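Local coordinates for protein putative pyridoxal phosphate-dependent transferase (Clostridium difficile, PDB 4DQ6) that belongs to the class I and II aminotransferase family and binds pyridoxal-5'-phosphate, probably acting as a pyridoxal phosphate-dependent transferase, at residues Leu143-Tyr155 with Val177-Leu189. Numbering follows the deposited sequence.
Sequences LQKLENGNYIMDY and VGRVWTKDELKKL
Met153 and Trp181 meet where a beta hairpin, strands 144-145 and 151-152 joined by a type I turn, packs against the loop and first turns of helix 183-195 in this protein of the class I and II aminotransferase family. Three of the apolar contacts are CH-pi contacts over ring faces. Extended beyond CG (chi2 -168°), Met153 lays CE over the five-membered ring of Trp181, 3.6 Å from its centroid, with SD farther above the six-membered ring, a Met-aromatic contact; Leu189 CD2 also touches CE. Val177 CG1 sits over the centre of the Tyr151 ring, whose OH is hydrogen-bonded to Trp329 NE1, and Lys188 runs its CD across one face of Tyr155 while Met153 CB lies on the other. Trp181 NE1 is hydrogen-bonded to Cys171 O, from a residue of the pyridoxal-5'-phosphate pocket.

Among the polar links, Arg179 NH2 donates to Tyr151 O (2.9 Å) in the guanidinium plane. An end-on salt bridge within 177-189, NH1 and NH2 to the Glu185 carboxylate, holds the guanidinium for this bond, and NE pairs with Glu323; Glu185 also forms a capping box with Thr182. Tyr155 OH donates to Glu185 O (2.9 Å), an oxygen that also accepts from Leu189 N. One water finishes the seam, accepting from Met153 N and donating to Tyr155 OH and, at 2.7 Å, to Glu185 OE2.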
loop_
_atom_site.group_PDB
_atom_site.type_symbol
_atom_site.label_atom_id
_atom_site.label_comp_id
_atom_site.label_asym_id
_atom_site.label_seq_id
_atom_site.Cartn_x
_atom_site.Cartn_y
_atom_site.Cartn_z
ATOM N N LEU A 143 13.745 -24.638 -15.291
ATOM C CA LEU A 143 13.426 -24.763 -16.723
ATOM C C LEU A 143 14.543 -25.540 -17.429
ATOM O O LEU A 143 15.695 -25.539 -17.004
ATOM C CB LEU A 143 13.223 -23.400 -17.370
ATOM C CG LEU A 143 12.109 -22.538 -16.802
ATOM C CD1 LEU A 143 12.150 -21.202 -17.533
ATOM C CD2 LEU A 143 10.746 -23.145 -16.942
ATOM N N GLN A 144 14.188 -26.243 -18.504
ATOM C CA GLN A 144 15.173 -26.956 -19.340
ATOM C C GLN A 144 15.580 -25.988 -20.458
ATOM O O GLN A 144 14.713 -25.528 -21.232
ATOM C CB GLN A 144 14.590 -28.269 -19.911
ATOM C CG GLN A 144 15.479 -29.041 -20.890
ATOM C CD GLN A 144 14.846 -30.403 -21.296
ATOM O OE1 GLN A 144 13.667 -30.666 -21.043
ATOM N NE2 GLN A 144 15.654 -31.278 -21.904
ATOM N N LYS A 145 16.870 -25.695 -20.555
ATOM C CA LYS A 145 17.421 -25.009 -21.709
ATOM C C LYS A 145 17.765 -26.061 -22.745
ATOM O O LYS A 145 18.623 -26.923 -22.486
ATOM C CB LYS A 145 18.641 -24.172 -21.399
ATOM C CG LYS A 145 19.003 -23.302 -22.593
ATOM C CD LYS A 145 20.214 -22.457 -22.265
ATOM C CE LYS A 145 20.567 -21.553 -23.406
ATOM N NZ LYS A 145 21.831 -20.844 -23.046
ATOM N N LEU A 146 17.083 -26.051 -23.873
ATOM C CA LEU A 146 17.278 -27.031 -24.928
ATOM C C LEU A 146 18.556 -26.717 -25.695
ATOM O O LEU A 146 19.088 -25.637 -25.601
ATOM C CB LEU A 146 16.073 -27.008 -25.885
ATOM C CG LEU A 146 14.731 -27.392 -25.325
ATOM C CD1 LEU A 146 13.639 -27.125 -26.361
ATOM C CD2 LEU A 146 14.776 -28.830 -24.792
ATOM N N GLU A 147 19.067 -27.723 -26.381
ATOM C CA GLU A 147 20.258 -27.535 -27.182
ATOM C C GLU A 147 20.040 -26.558 -28.319
ATOM O O GLU A 147 21.011 -26.100 -28.923
ATOM C CB GLU A 147 20.747 -28.838 -27.774
ATOM C CG GLU A 147 21.118 -29.977 -26.816
ATOM C CD GLU A 147 21.938 -29.560 -25.639
ATOM O OE1 GLU A 147 22.862 -28.696 -25.809
ATOM O OE2 GLU A 147 21.649 -30.126 -24.534
ATOM N N ASN A 148 18.790 -26.233 -28.643
ATOM C CA ASN A 148 18.532 -25.141 -29.580
ATOM C C ASN A 148 18.534 -23.746 -28.977
ATOM O O ASN A 148 18.327 -22.786 -29.706
ATOM C CB ASN A 148 17.263 -25.474 -30.370
ATOM C CG ASN A 148 15.991 -25.335 -29.540
ATOM O OD1 ASN A 148 16.027 -24.759 -28.451
ATOM N ND2 ASN A 148 14.880 -25.822 -30.059
ATOM N N GLY A 149 18.776 -23.606 -27.665
ATOM C CA GLY A 149 18.845 -22.339 -26.984
ATOM C C GLY A 149 17.556 -21.831 -26.359
ATOM O O GLY A 149 17.573 -20.866 -25.576
ATOM N N ASN A 150 16.474 -22.567 -26.579
ATOM C CA ASN A 150 15.135 -22.157 -26.089
ATOM C C ASN A 150 14.849 -22.768 -24.752
ATOM O O ASN A 150 15.450 -23.810 -24.450
ATOM C CB ASN A 150 14.062 -22.574 -27.069
ATOM C CG ASN A 150 14.242 -21.910 -28.436
ATOM O OD1 ASN A 150 15.069 -20.993 -28.551
ATOM N ND2 ASN A 150 13.623 -22.473 -29.493
ATOM N N TYR A 151 13.966 -22.155 -23.961
ATOM C CA TYR A 151 13.566 -22.733 -22.692
ATOM C C TYR A 151 12.200 -23.404 -22.776
ATOM O O TYR A 151 11.261 -22.906 -23.372
ATOM C CB TYR A 151 13.495 -21.689 -21.578
ATOM C CG TYR A 151 14.824 -21.124 -21.163
ATOM C CD1 TYR A 151 15.400 -20.072 -21.868
ATOM C CD2 TYR A 151 15.595 -21.738 -20.144
ATOM C CE1 TYR A 151 16.620 -19.546 -21.494
ATOM C CE2 TYR A 151 16.824 -21.225 -19.744
ATOM C CZ TYR A 151 17.325 -20.081 -20.454
ATOM O OH TYR A 151 18.545 -19.630 -20.028
ATOM N N ILE A 152 12.071 -24.535 -22.089
ATOM C CA ILE A 152 10.792 -25.195 -21.853
ATOM C C ILE A 152 10.701 -25.617 -20.386
ATOM O O ILE A 152 11.691 -25.631 -19.664
ATOM C CB ILE A 152 10.551 -26.409 -22.822
ATOM C CG1 ILE A 152 11.521 -27.566 -22.575
ATOM C CG2 ILE A 152 10.455 -25.809 -24.268
ATOM C CD1 ILE A 152 11.121 -28.869 -23.291
ATOM N N MET A 153 9.491 -25.890 -19.974
ATOM C CA MET A 153 9.299 -26.598 -18.673
ATOM C C MET A 153 9.889 -27.999 -18.634
ATOM O O MET A 153 9.855 -28.761 -19.628
ATOM C CB MET A 153 7.831 -26.609 -18.338
ATOM C CG MET A 153 7.178 -25.220 -18.340
ATOM S SD MET A 153 5.532 -25.315 -17.601
ATOM C CE MET A 153 5.002 -23.616 -17.791
ATOM N N ASP A 154 10.463 -28.362 -17.475
ATOM C CA ASP A 154 10.979 -29.702 -17.304
ATOM C C ASP A 154 9.921 -30.560 -16.598
ATOM O O ASP A 154 9.916 -30.687 -15.385
ATOM C CB ASP A 154 12.299 -29.695 -16.558
ATOM C CG ASP A 154 12.993 -31.042 -16.573
ATOM O OD1 ASP A 154 12.307 -32.074 -16.806
ATOM O OD2 ASP A 154 14.240 -31.089 -16.365
ATOM N N TYR A 155 9.025 -31.136 -17.394
ATOM C CA TYR A 155 7.834 -31.768 -16.865
ATOM C C TYR A 155 8.189 -33.001 -16.057
ATOM O O TYR A 155 7.516 -33.266 -15.048
ATOM C CB TYR A 155 6.851 -32.104 -17.989
ATOM C CG TYR A 155 6.292 -30.898 -18.700
ATOM C CD1 TYR A 155 5.370 -30.048 -18.071
ATOM C CD2 TYR A 155 6.716 -30.592 -19.954
ATOM C CE1 TYR A 155 4.847 -28.949 -18.712
ATOM C CE2 TYR A 155 6.185 -29.489 -20.599
ATOM C CZ TYR A 155 5.293 -28.672 -19.957
ATOM O OH TYR A 155 4.759 -27.601 -20.617
ATOM N N VAL A 177 13.309 -15.148 -18.969
ATOM C CA VAL A 177 13.640 -15.821 -20.223
ATOM C C VAL A 177 12.764 -15.422 -21.422
ATOM O O VAL A 177 13.109 -15.751 -22.558
ATOM C CB VAL A 177 13.721 -17.324 -20.087
ATOM C CG1 VAL A 177 14.643 -17.759 -18.945
ATOM C CG2 VAL A 177 12.357 -17.990 -19.972
ATOM N N GLY A 178 11.644 -14.804 -21.137
ATOM C CA GLY A 178 10.763 -14.208 -22.187
ATOM C C GLY A 178 9.778 -15.145 -22.826
ATOM O O GLY A 178 9.240 -14.867 -23.858
ATOM N N ARG A 179 9.536 -16.306 -22.190
ATOM C CA ARG A 179 8.601 -17.342 -22.713
ATOM C C ARG A 179 7.127 -16.922 -22.519
ATOM O O ARG A 179 6.721 -16.591 -21.408
ATOM C CB ARG A 179 8.800 -18.748 -22.110
ATOM C CG ARG A 179 9.962 -19.580 -22.669
ATOM C CD ARG A 179 9.953 -19.850 -24.153
ATOM N NE ARG A 179 8.618 -20.087 -24.688
ATOM C CZ ARG A 179 7.946 -21.222 -24.700
ATOM N NH1 ARG A 179 6.727 -21.263 -25.153
ATOM N NH2 ARG A 179 8.508 -22.317 -24.197
ATOM N N VAL A 180 6.350 -17.009 -23.588
ATOM C CA VAL A 180 4.916 -16.935 -23.574
ATOM C C VAL A 180 4.447 -18.402 -23.725
ATOM O O VAL A 180 4.524 -18.973 -24.804
ATOM C CB VAL A 180 4.404 -15.995 -24.696
ATOM C CG1 VAL A 180 2.901 -16.064 -24.840
ATOM C CG2 VAL A 180 4.843 -14.552 -24.406
ATOM N N TRP A 181 4.057 -19.043 -22.636
ATOM C CA TRP A 181 3.732 -20.459 -22.706
ATOM C C TRP A 181 2.554 -20.688 -23.644
ATOM O O TRP A 181 1.566 -19.923 -23.634
ATOM C CB TRP A 181 3.399 -20.962 -21.324
ATOM C CG TRP A 181 4.512 -20.722 -20.293
ATOM C CD1 TRP A 181 4.454 -19.886 -19.187
ATOM C CD2 TRP A 181 5.861 -21.245 -20.295
ATOM N NE1 TRP A 181 5.607 -19.907 -18.503
ATOM C CE2 TRP A 181 6.533 -20.651 -19.141
ATOM C CE3 TRP A 181 6.570 -22.026 -21.145
ATOM C CZ2 TRP A 181 7.848 -21.008 -18.791
ATOM C CZ3 TRP A 181 7.894 -22.386 -20.792
ATOM C CH2 TRP A 181 8.526 -21.813 -19.687
ATOM N N THR A 182 2.613 -21.782 -24.425
ATOM C CA THR A 182 1.484 -22.120 -25.283
ATOM C C THR A 182 0.398 -22.845 -24.464
ATOM O O THR A 182 0.635 -23.300 -23.333
ATOM C CB THR A 182 1.905 -23.037 -26.438
ATOM O OG1 THR A 182 2.302 -24.293 -25.854
ATOM C CG2 THR A 182 3.096 -22.444 -27.232
ATOM N N LYS A 183 -0.802 -22.860 -24.999
ATOM C CA LYS A 183 -1.904 -23.560 -24.333
ATOM C C LYS A 183 -1.512 -24.964 -24.035
ATOM O O LYS A 183 -1.755 -25.450 -22.932
ATOM C CB LYS A 183 -3.133 -23.497 -25.195
ATOM C CG LYS A 183 -4.304 -24.243 -24.579
ATOM C CD LYS A 183 -5.379 -24.404 -25.635
ATOM C CE LYS A 183 -6.207 -23.139 -25.678
ATOM N NZ LYS A 183 -7.026 -22.997 -24.432
ATOM N N ASP A 184 -0.898 -25.643 -24.995
ATOM C CA ASP A 184 -0.504 -27.028 -24.724
ATOM C C ASP A 184 0.564 -27.178 -23.637
ATOM O O ASP A 184 0.570 -28.160 -22.836
ATOM C CB ASP A 184 -0.063 -27.748 -25.992
ATOM C CG ASP A 184 -1.232 -28.090 -26.945
ATOM O OD1 ASP A 184 -2.409 -27.978 -26.562
ATOM O OD2 ASP A 184 -0.921 -28.549 -28.082
ATOM N N GLU A 185 1.469 -26.206 -23.538
ATOM C CA GLU A 185 2.438 -26.243 -22.451
ATOM C C GLU A 185 1.764 -26.032 -21.092
ATOM O O GLU A 185 2.107 -26.656 -20.093
ATOM C CB GLU A 185 3.555 -25.218 -22.636
ATOM C CG GLU A 185 4.555 -25.573 -23.698
ATOM C CD GLU A 185 5.533 -24.447 -23.989
ATOM O OE1 GLU A 185 5.046 -23.372 -24.309
ATOM O OE2 GLU A 185 6.764 -24.684 -23.896
ATOM N N LEU A 186 0.782 -25.151 -21.061
ATOM C CA LEU A 186 0.054 -24.854 -19.838
ATOM C C LEU A 186 -0.878 -25.989 -19.456
ATOM O O LEU A 186 -0.974 -26.352 -18.263
ATOM C CB LEU A 186 -0.743 -23.577 -20.015
ATOM C CG LEU A 186 0.128 -22.327 -20.181
ATOM C CD1 LEU A 186 -0.753 -21.186 -20.670
ATOM C CD2 LEU A 186 0.808 -21.999 -18.856
ATOM N N LYS A 187 -1.469 -26.637 -20.451
ATOM C CA LYS A 187 -2.291 -27.840 -20.161
ATOM C C LYS A 187 -1.470 -28.920 -19.532
ATOM O O LYS A 187 -1.911 -29.548 -18.582
ATOM C CB LYS A 187 -2.870 -28.393 -21.446
ATOM C CG LYS A 187 -4.022 -27.574 -21.964
ATOM C CD LYS A 187 -4.414 -28.047 -23.372
ATOM C CE LYS A 187 -5.879 -27.758 -23.636
ATOM N NZ LYS A 187 -6.417 -28.810 -24.545
ATOM N N LYS A 188 -0.274 -29.148 -20.061
ATOM C CA LYS A 188 0.544 -30.233 -19.477
ATOM C C LYS A 188 0.879 -29.940 -18.021
ATOM O O LYS A 188 0.781 -30.806 -17.158
ATOM C CB LYS A 188 1.777 -30.469 -20.329
ATOM C CG LYS A 188 2.454 -31.800 -20.020
ATOM C CD LYS A 188 3.436 -32.130 -21.130
ATOM C CE LYS A 188 4.416 -33.188 -20.705
ATOM N NZ LYS A 188 3.781 -34.521 -20.745
ATOM N N LEU A 189 1.224 -28.702 -17.697
ATOM C CA LEU A 189 1.514 -28.307 -16.314
ATOM C C LEU A 189 0.278 -28.418 -15.440
ATOM O O LEU A 189 0.337 -28.895 -14.312
ATOM C CB LEU A 189 2.044 -26.856 -16.258
ATOM C CG LEU A 189 2.253 -26.201 -14.888
ATOM C CD1 LEU A 189 3.291 -27.044 -14.093
ATOM C CD2 LEU A 189 2.561 -24.681 -15.155
HETATM O O HOH W 1 7.150 -26.209 -21.702
#